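Local coordinates for hydrazine synthase alpha subunit (PDB 5C2V) that catalyses the second half-reaction of hydrazine synthesis, condensing hydroxylamine made in the gamma subunit with ammonia to give hydrazine, at the interface of chains A and B and the interface of chains A and C. Coordinates in Å, arbitrary orientation; residue numbers count along the deposited sequence, not the author numbering. Chains: chain A, Hydrazine synthase alpha subunit; chain B, Hydrazine synthase beta subunit; chain C, Hydrazine synthase gamma subunit.

Contact 1: the interface of chains A and B. Residues chain A 2, 6-7; chain B 276, 317-318.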
# COMPACT_ATOMS: atom_id res chain seq x y z
N PRO A 2 -5.75 -42.84 1.21
CA PRO A 2 -5.07 -42.13 0.12
C PRO A 2 -5.35 -40.63 0.19
O PRO A 2 -6.48 -40.23 0.49
CB PRO A 2 -5.68 -42.75 -1.14
CG PRO A 2 -7.03 -43.22 -0.71
CD PRO A 2 -6.86 -43.67 0.72
N GLY A 6 -3.72 -42.40 -5.30
CA GLY A 6 -4.35 -43.67 -4.96
C GLY A 6 -3.35 -44.66 -4.41
O GLY A 6 -2.15 -44.56 -4.67
N GLY A 7 -3.83 -45.62 -3.62
CA GLY A 7 -2.97 -46.62 -3.03
C GLY A 7 -3.09 -48.00 -3.64
O GLY A 7 -3.73 -48.17 -4.69
N HIS B 276 -2.15 -42.25 -10.39
CA HIS B 276 -3.19 -43.21 -9.97
C HIS B 276 -4.47 -42.54 -9.48
O HIS B 276 -4.96 -42.86 -8.40
CB HIS B 276 -2.65 -44.12 -8.86
CG HIS B 276 -1.25 -44.58 -9.08
ND1 HIS B 276 -0.88 -45.33 -10.19
CD2 HIS B 276 -0.13 -44.42 -8.35
CE1 HIS B 276 0.41 -45.59 -10.11
NE2 HIS B 276 0.89 -45.06 -9.01
N PRO B 317 -9.19 -40.74 -5.69
CA PRO B 317 -8.32 -41.91 -5.50
C PRO B 317 -8.74 -43.11 -6.34
O PRO B 317 -9.93 -43.40 -6.45
CB PRO B 317 -8.46 -42.22 -4.01
CG PRO B 317 -8.80 -40.91 -3.39
CD PRO B 317 -9.66 -40.19 -4.40
N THR B 318 -7.76 -43.79 -6.93
CA THR B 318 -8.03 -44.91 -7.82
C THR B 318 -7.03 -46.03 -7.52
O THR B 318 -6.18 -45.89 -6.64
CB THR B 318 -7.93 -44.49 -9.30
OG1 THR B 318 -8.43 -43.15 -9.45
CG2 THR B 318 -8.75 -45.41 -10.20
O HOH W 1 -6.43 -47.97 -4.88
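A:Pro2 and B:Pro317 form the apolar centre of this small patch between the alpha and beta subunits. The two pyrrolidine rings meet through their outer carbons and cross at about a right angle. CG of A:Pro2 lies 3.7 Å from CB of B:Pro317. CG of A:Pro2 is also 4.0 Å from CG of B:Pro317, so one ring tip sits against the CB-CG side of the other ring. The two rings hide similar amounts of surface, 27 Å² on A:Pro2 and 28 Å² on B:Pro317.

Next to the prolines, the backbone of A:Gly6 runs close to B:Thr318. CA of A:Gly6 is 3.3 Å from the carbonyl O of B:Thr318. The rim is polar and consists of backbone groups. The amide N of A:Gly6 faces the carbonyl O of B:His276 at 3.4 Å, a weak and bent hydrogen bond. The imidazole of B:His276 takes little part. Water 1 bridges the backbones of A:Gly7 and B:Thr318. It lies 2.7 Å from O of A:Gly7 and 2.7 Å from O of B:Thr318, and can donate to both carbonyls.

B:Pro317 ends strand 312-317 of the beta subunit, and B:Thr318 begins the loop after it. The site may help to hold the extreme N-terminal segment of the alpha subunit against the beta subunit within the heterotrimer.

Contact 2: the interface of chains A and C. Residues chain A 15-16; chain C 18-20, 52, 55, 143.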
# COMPACT_ATOMS: atom_id res chain seq x y z
N TRP A 15 3.16 -45.89 -0.33
CA TRP A 15 4.26 -45.43 0.51
C TRP A 15 4.84 -44.12 -0.01
O TRP A 15 5.57 -43.43 0.70
CB TRP A 15 5.35 -46.49 0.62
CG TRP A 15 5.87 -47.00 -0.70
CD1 TRP A 15 5.44 -48.10 -1.37
CD2 TRP A 15 6.92 -46.43 -1.49
NE1 TRP A 15 6.15 -48.25 -2.54
CE2 TRP A 15 7.07 -47.24 -2.63
CE3 TRP A 15 7.75 -45.31 -1.34
CZ2 TRP A 15 8.01 -46.97 -3.62
CZ3 TRP A 15 8.69 -45.05 -2.33
CH2 TRP A 15 8.81 -45.87 -3.45
N THR A 16 4.51 -43.79 -1.26
CA THR A 16 4.96 -42.55 -1.87
C THR A 16 4.11 -41.37 -1.40
O THR A 16 4.49 -40.21 -1.59
CB THR A 16 4.90 -42.62 -3.40
OG1 THR A 16 3.54 -42.77 -3.82
CG2 THR A 16 5.71 -43.81 -3.90
N LEU C 18 6.27 -53.27 -4.74
CA LEU C 18 7.30 -53.38 -3.71
C LEU C 18 7.26 -52.18 -2.78
O LEU C 18 6.91 -51.08 -3.19
CB LEU C 18 8.69 -53.50 -4.35
CG LEU C 18 8.91 -54.69 -5.30
CD1 LEU C 18 10.27 -54.60 -5.95
CD2 LEU C 18 8.75 -56.00 -4.56
N GLY C 19 7.63 -52.40 -1.52
CA GLY C 19 7.61 -51.35 -0.52
C GLY C 19 8.73 -50.34 -0.69
O GLY C 19 9.54 -50.45 -1.62
N ARG C 20 8.78 -49.36 0.20
CA ARG C 20 9.81 -48.33 0.17
C ARG C 20 11.16 -48.87 0.62
O ARG C 20 12.17 -48.70 -0.07
CB ARG C 20 9.40 -47.15 1.06
CG ARG C 20 10.36 -45.98 1.03
CD ARG C 20 9.99 -44.96 2.08
NE ARG C 20 10.76 -43.72 1.94
CZ ARG C 20 10.67 -42.69 2.77
NH1 ARG C 20 9.84 -42.74 3.80
NH2 ARG C 20 11.40 -41.61 2.57
N ASP C 52 5.43 -45.61 -12.84
CA ASP C 52 4.92 -44.84 -11.70
C ASP C 52 5.48 -43.42 -11.64
O ASP C 52 6.69 -43.23 -11.72
CB ASP C 52 5.22 -45.57 -10.39
CG ASP C 52 4.77 -44.78 -9.18
OD1 ASP C 52 3.68 -44.18 -9.24
OD2 ASP C 52 5.50 -44.77 -8.16
N TRP C 55 6.37 -41.91 -7.19
CA TRP C 55 7.64 -42.02 -6.48
C TRP C 55 8.48 -40.76 -6.65
O TRP C 55 9.37 -40.48 -5.85
CB TRP C 55 8.43 -43.23 -6.97
CG TRP C 55 9.10 -42.99 -8.28
CD1 TRP C 55 8.57 -43.17 -9.52
CD2 TRP C 55 10.43 -42.51 -8.49
NE1 TRP C 55 9.49 -42.84 -10.49
CE2 TRP C 55 10.64 -42.43 -9.88
CE3 TRP C 55 11.47 -42.14 -7.62
CZ2 TRP C 55 11.84 -41.99 -10.43
CZ3 TRP C 55 12.66 -41.71 -8.17
CH2 TRP C 55 12.84 -41.64 -9.56
N ARG C 143 13.80 -52.62 -5.58
CA ARG C 143 13.07 -51.93 -6.65
C ARG C 143 13.97 -51.66 -7.85
O ARG C 143 13.53 -51.75 -9.00
CB ARG C 143 12.46 -50.63 -6.12
CG ARG C 143 11.22 -50.85 -5.27
CD ARG C 143 10.51 -49.54 -4.92
NE ARG C 143 11.07 -48.90 -3.73
CZ ARG C 143 11.71 -47.74 -3.74
NH1 ARG C 143 11.88 -47.08 -4.88
NH2 ARG C 143 12.18 -47.24 -2.61
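The indole of A:Trp15 meets C:Arg20 and C:Arg143 of the gamma subunit and hides 99 Å² of its surface there. One face rests on the backbone of C:Gly19 and C:Arg20. CA of C:Arg20 lies 3.9 Å from the centroid of the six-membered ring of A:Trp15. The aliphatic chain of C:Arg20 continues the contact, its CB 3.4 Å from CE3 of A:Trp15. With CG anti to the backbone N (chi1 -176°), the C:Arg20 chain runs extended along the CE3 side of the indole. On the opposite face lies the methyl CG2 of neighbouring A:Thr16. CG2 of A:Thr16 also touches CA of C:Trp55 at 3.7 Å.

The far end of the indole points at C:Arg143 of helix 141-152, tip to tip. CH2 of A:Trp15 stands over the centre of the guanidinium, 3.5 Å from CZ of C:Arg143, with the planes 39° apart. Two gamma backbone carbonyls fix this guanidinium. NE of C:Arg143 donates to O of C:Gly19, and NH2 donates almost straight to O of C:Arg20, on a lone pair. A:Trp15 thus appears to anchor alpha's N-terminal stretch on gamma. At the polar rim, NE1 of A:Trp15 lies 3.0 Å from O of C:Leu18, a weak hydrogen bond with 128° at the hydrogen.

Contact 3: the interface of chains A and B. Residues chain A 555, 563, 568-569; chain B 215, 221-224.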
# COMPACT_ATOMS: atom_id res chain seq x y z
N ILE A 555 19.48 -22.09 -12.01
CA ILE A 555 18.83 -21.65 -13.24
C ILE A 555 17.57 -20.84 -12.97
O ILE A 555 16.89 -21.04 -11.95
CB ILE A 555 18.45 -22.85 -14.15
CG1 ILE A 555 17.30 -23.65 -13.54
CG2 ILE A 555 19.66 -23.74 -14.39
CD1 ILE A 555 16.75 -24.72 -14.46
N SER A 563 9.06 -18.34 -12.81
CA SER A 563 9.63 -19.68 -12.91
C SER A 563 9.98 -20.25 -11.54
O SER A 563 9.91 -21.46 -11.33
CB SER A 563 10.87 -19.69 -13.80
OG SER A 563 11.95 -18.99 -13.20
N ALA A 568 5.23 -22.18 -14.62
CA ALA A 568 6.09 -23.22 -15.15
C ALA A 568 7.26 -22.60 -15.90
O ALA A 568 7.16 -21.48 -16.41
CB ALA A 568 5.31 -24.15 -16.06
N PHE A 569 8.38 -23.31 -15.94
CA PHE A 569 9.54 -22.87 -16.70
C PHE A 569 9.17 -22.69 -18.17
O PHE A 569 8.47 -23.52 -18.75
CB PHE A 569 10.69 -23.87 -16.56
CG PHE A 569 11.55 -23.64 -15.35
CD1 PHE A 569 12.74 -22.93 -15.45
CD2 PHE A 569 11.19 -24.15 -14.11
CE1 PHE A 569 13.54 -22.72 -14.34
CE2 PHE A 569 11.98 -23.95 -13.00
CZ PHE A 569 13.16 -23.23 -13.12
N LEU B 215 15.75 -27.00 -22.40
CA LEU B 215 16.25 -26.53 -21.12
C LEU B 215 17.06 -27.62 -20.45
O LEU B 215 16.82 -28.81 -20.66
CB LEU B 215 15.09 -26.13 -20.21
CG LEU B 215 14.26 -24.88 -20.54
CD1 LEU B 215 13.22 -24.65 -19.45
CD2 LEU B 215 15.15 -23.67 -20.71
N GLU B 221 11.15 -28.79 -9.88
CA GLU B 221 10.16 -27.81 -9.44
C GLU B 221 9.60 -26.96 -10.57
O GLU B 221 10.27 -26.73 -11.58
CB GLU B 221 10.74 -26.90 -8.35
CG GLU B 221 10.88 -27.57 -6.99
CD GLU B 221 12.18 -28.34 -6.83
OE1 GLU B 221 12.82 -28.64 -7.86
OE2 GLU B 221 12.57 -28.64 -5.68
N ASN B 222 8.37 -26.49 -10.38
CA ASN B 222 7.69 -25.63 -11.34
C ASN B 222 7.64 -26.23 -12.75
O ASN B 222 7.68 -25.51 -13.74
CB ASN B 222 8.36 -24.26 -11.39
CG ASN B 222 8.01 -23.40 -10.19
OD1 ASN B 222 8.51 -23.62 -9.09
ND2 ASN B 222 7.18 -22.39 -10.41
N GLY B 223 7.56 -27.56 -12.82
CA GLY B 223 7.49 -28.27 -14.08
C GLY B 223 8.61 -27.92 -15.05
O GLY B 223 8.35 -27.66 -16.22
N GLN B 224 9.84 -27.93 -14.56
CA GLN B 224 10.99 -27.56 -15.37
C GLN B 224 11.23 -28.55 -16.51
O GLN B 224 11.72 -28.18 -17.58
CB GLN B 224 12.26 -27.45 -14.52
CG GLN B 224 13.49 -27.07 -15.32
CD GLN B 224 14.77 -27.63 -14.74
OE1 GLN B 224 14.88 -27.84 -13.54
NE2 GLN B 224 15.74 -27.89 -15.61
O HOH W 2 11.01 -23.27 -9.34
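The phenyl ring of A:Phe569 lies between B:Gln224 of the beta subunit on one face and A:Ser563 of its own chain on the other. CG of B:Gln224 sits 4.0 Å from the centroid of the A:Phe569 ring, offset toward the rim. CB of A:Ser563 stands over the centre of the opposite face. At the edge, in plane, is the carbonyl O of B:Asn222. The amide of B:Gln224 is turned 51° from the phenyl plane. Its CG is anti to the backbone N (chi1 180°), which carries the chain past the ring toward A:Ile555. There the side chains meet tip to tip, CD1 of A:Ile555 3.5 Å from NE2 of B:Gln224. CD1 of B:Leu215 touches CB of A:Phe569 at 3.9 Å.

The B:Asn222 carbonyl accepts a hydrogen bond from N of A:Phe569 at 3.2 Å, nearly along the C=O axis. Water 2 bridges O of A:Ser563 (2.9 Å) and OD1 of B:Asn222. ND2 of B:Asn222 is near O of A:Ser563, but its N-H points away.

B:Asn222 lies in 3-10 helix 221-223, between strands 203-211 and 226-234. A:Ile555 is in strand 553-556, just before haem-linked A:Cys556. A:Ser563 directly precedes the axial haem ligand A:Tyr564, and A:Phe569 comes five residues later.

Contact 1 and contact 2 lie about 13 Å apart between the centres of their C-alpha atoms. Contact 3 is about 26 Å from contact 1 and about 25 Å from contact 2. No residue is shared. Contacts 1 and 2 both use the first sixteen residues of the alpha subunit, which therefore touch the beta and gamma subunits in turn. Contact 3 joins alpha to beta again, through residues on both sides of the haem-binding A:Cys556 and A:Cys559. Among the contacts described, alpha meets beta in two separate places and gamma in another, as expected of the alpha-beta-gamma heterotrimer.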